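Local coordinates for protein chorismate synthase (Campylobacter jejuni, PDB 1SQ1) that probably converts 5-enolpyruvylshikimate-3-phosphate to chorismate by eliminating phosphate, with reduced FMN as cofactor, in the last step of the shikimate pathway, at residues G266-N271 against G275-I280. Numbering follows the deposited sequence.
Sequences GKFLSN and GILGGI. With SO4 (sulfate ion), chain B.
Phe268 and Leu277 come from opposite directions, the CD1 methyl of Leu277 lying obliquely to the Phe268 ring and nearest its CZ, at 3.7 Å. CD1 is the one branch of the leucine within reach of the ring. Both side chains start out toward the opposite segment, and CG, beside the backbone N and anti to the carbonyl carbon, continues that course in each. Asn282 packs against both residues, and Lys293 of the second subunit touches Leu277.

Leu277 also ends the first strand of a beta hairpin, in which strands 276-277 and 280-281 are joined by a type I' turn running from Leu277 to Ile280. Leu277 N donates to Ile280 O at 2.9 Å, whereas the return bond from Ile280 N to Leu277 O is weak at 3.4 Å. Gly278 and Gly279, both at positive phi, occupy the turn's central positions. At its tip Gly278 N donates to O2 of a sulfate, probably from the crystallisation liquor, at 2.7 Å and 144°; the same ion is also hydrogen-bonded to Ala239 N of the second subunit. Ala239 and Lys293 are predicted to bind FMN, so the hairpin probably lies close to the cofactor site of that subunit.

A second touch lies where the chain turns back, with the CA atoms of Asn271 and Gly275 6.6 Å apart. There the amide of Asn271, its CG anti to the backbone N (chi1 -168°), brings OD1 to 3.4 Å from Gly275 N. The angle is too poor for a hydrogen bond, and Gly275 N makes a weak one to Ser273 OG instead. Gly275 has a positive phi, a conformation that suits glycine.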
loop_
_atom_site.group_PDB
_atom_site.type_symbol
_atom_site.label_atom_id
_atom_site.label_comp_id
_atom_site.label_asym_id
_atom_site.label_seq_id
_atom_site.Cartn_x
_atom_site.Cartn_y
_atom_site.Cartn_z
ATOM N N GLY A 266 -19.395 -12.741 -32.418
ATOM C CA GLY A 266 -19.973 -11.913 -31.375
ATOM C C GLY A 266 -19.302 -12.157 -30.029
ATOM O O GLY A 266 -18.091 -11.952 -29.882
ATOM N N LYS A 267 -20.074 -12.600 -29.041
ATOM C CA LYS A 267 -19.494 -12.842 -27.726
ATOM C C LYS A 267 -18.831 -14.233 -27.648
ATOM O O LYS A 267 -18.598 -14.883 -28.682
ATOM C CB LYS A 267 -20.563 -12.666 -26.629
ATOM C CG LYS A 267 -20.190 -11.654 -25.492
ATOM C CD LYS A 267 -18.880 -12.045 -24.754
ATOM C CE LYS A 267 -18.627 -11.280 -23.415
ATOM N NZ LYS A 267 -18.633 -9.759 -23.439
ATOM N N PHE A 268 -18.508 -14.673 -26.431
ATOM C CA PHE A 268 -17.854 -15.967 -26.215
ATOM C C PHE A 268 -18.847 -17.110 -26.328
ATOM O O PHE A 268 -20.004 -16.963 -25.943
ATOM C CB PHE A 268 -17.182 -15.999 -24.830
ATOM C CG PHE A 268 -15.830 -15.338 -24.793
ATOM C CD1 PHE A 268 -14.742 -15.920 -25.441
ATOM C CD2 PHE A 268 -15.652 -14.120 -24.146
ATOM C CE1 PHE A 268 -13.497 -15.301 -25.451
ATOM C CE2 PHE A 268 -14.406 -13.491 -24.151
ATOM C CZ PHE A 268 -13.327 -14.087 -24.808
ATOM N N LEU A 269 -18.400 -18.239 -26.866
ATOM C CA LEU A 269 -19.285 -19.389 -27.002
ATOM C C LEU A 269 -19.499 -20.070 -25.652
ATOM O O LEU A 269 -20.563 -19.941 -25.035
ATOM C CB LEU A 269 -18.717 -20.389 -28.013
ATOM C CG LEU A 269 -19.020 -20.098 -29.491
ATOM C CD1 LEU A 269 -20.489 -20.361 -29.783
ATOM C CD2 LEU A 269 -18.660 -18.659 -29.831
ATOM N N SER A 270 -18.478 -20.789 -25.200
ATOM C CA SER A 270 -18.509 -21.495 -23.919
ATOM C C SER A 270 -17.971 -20.594 -22.806
ATOM O O SER A 270 -17.322 -19.592 -23.088
ATOM C CB SER A 270 -17.663 -22.766 -24.032
ATOM O OG SER A 270 -16.470 -22.504 -24.767
ATOM N N ASN A 271 -18.237 -20.942 -21.549
ATOM C CA ASN A 271 -17.747 -20.125 -20.433
ATOM C C ASN A 271 -16.956 -20.942 -19.418
ATOM O O ASN A 271 -17.143 -20.798 -18.209
ATOM C CB ASN A 271 -18.915 -19.421 -19.719
ATOM C CG ASN A 271 -18.445 -18.350 -18.751
ATOM O OD1 ASN A 271 -17.416 -17.715 -18.968
ATOM N ND2 ASN A 271 -19.212 -18.128 -17.692
ATOM N N GLY A 275 -15.357 -16.515 -16.580
ATOM C CA GLY A 275 -15.501 -15.079 -16.766
ATOM C C GLY A 275 -14.234 -14.266 -16.570
ATOM O O GLY A 275 -14.274 -13.033 -16.466
ATOM N N ILE A 276 -13.101 -14.961 -16.547
ATOM C CA ILE A 276 -11.798 -14.340 -16.338
ATOM C C ILE A 276 -10.760 -14.995 -17.248
ATOM O O ILE A 276 -10.687 -16.218 -17.323
ATOM C CB ILE A 276 -11.351 -14.531 -14.871
ATOM C CG1 ILE A 276 -12.364 -13.881 -13.923
ATOM C CG2 ILE A 276 -9.944 -13.958 -14.667
ATOM C CD1 ILE A 276 -11.978 -13.956 -12.474
ATOM N N LEU A 277 -9.964 -14.184 -17.936
ATOM C CA LEU A 277 -8.931 -14.700 -18.829
ATOM C C LEU A 277 -7.714 -13.815 -18.687
ATOM O O LEU A 277 -7.787 -12.622 -18.966
ATOM C CB LEU A 277 -9.392 -14.658 -20.281
ATOM C CG LEU A 277 -10.444 -15.679 -20.703
ATOM C CD1 LEU A 277 -11.211 -15.158 -21.922
ATOM C CD2 LEU A 277 -9.763 -17.016 -20.966
ATOM N N GLY A 278 -6.596 -14.389 -18.254
ATOM C CA GLY A 278 -5.395 -13.597 -18.074
ATOM C C GLY A 278 -5.459 -12.751 -16.817
ATOM O O GLY A 278 -4.584 -11.926 -16.573
ATOM N N GLY A 279 -6.500 -12.944 -16.016
ATOM C CA GLY A 279 -6.624 -12.174 -14.794
ATOM C C GLY A 279 -7.525 -10.978 -14.938
ATOM O O GLY A 279 -7.698 -10.198 -14.005
ATOM N N ILE A 280 -8.101 -10.820 -16.121
ATOM C CA ILE A 280 -9.002 -9.705 -16.357
ATOM C C ILE A 280 -10.313 -10.315 -16.839
ATOM O O ILE A 280 -10.299 -11.364 -17.503
ATOM C CB ILE A 280 -8.397 -8.699 -17.393
ATOM C CG1 ILE A 280 -8.405 -9.284 -18.797
ATOM C CG2 ILE A 280 -6.949 -8.390 -17.023
ATOM C CD1 ILE A 280 -9.650 -8.932 -19.597
HETATM S S SO4 B . -5.704 -17.870 -16.911
HETATM O O1 SO4 B . -4.736 -17.696 -18.015
HETATM O O2 SO4 B . -6.470 -16.614 -16.688
HETATM O O3 SO4 B . -6.654 -18.953 -17.240
HETATM O O4 SO4 B . -4.976 -18.208 -15.671
#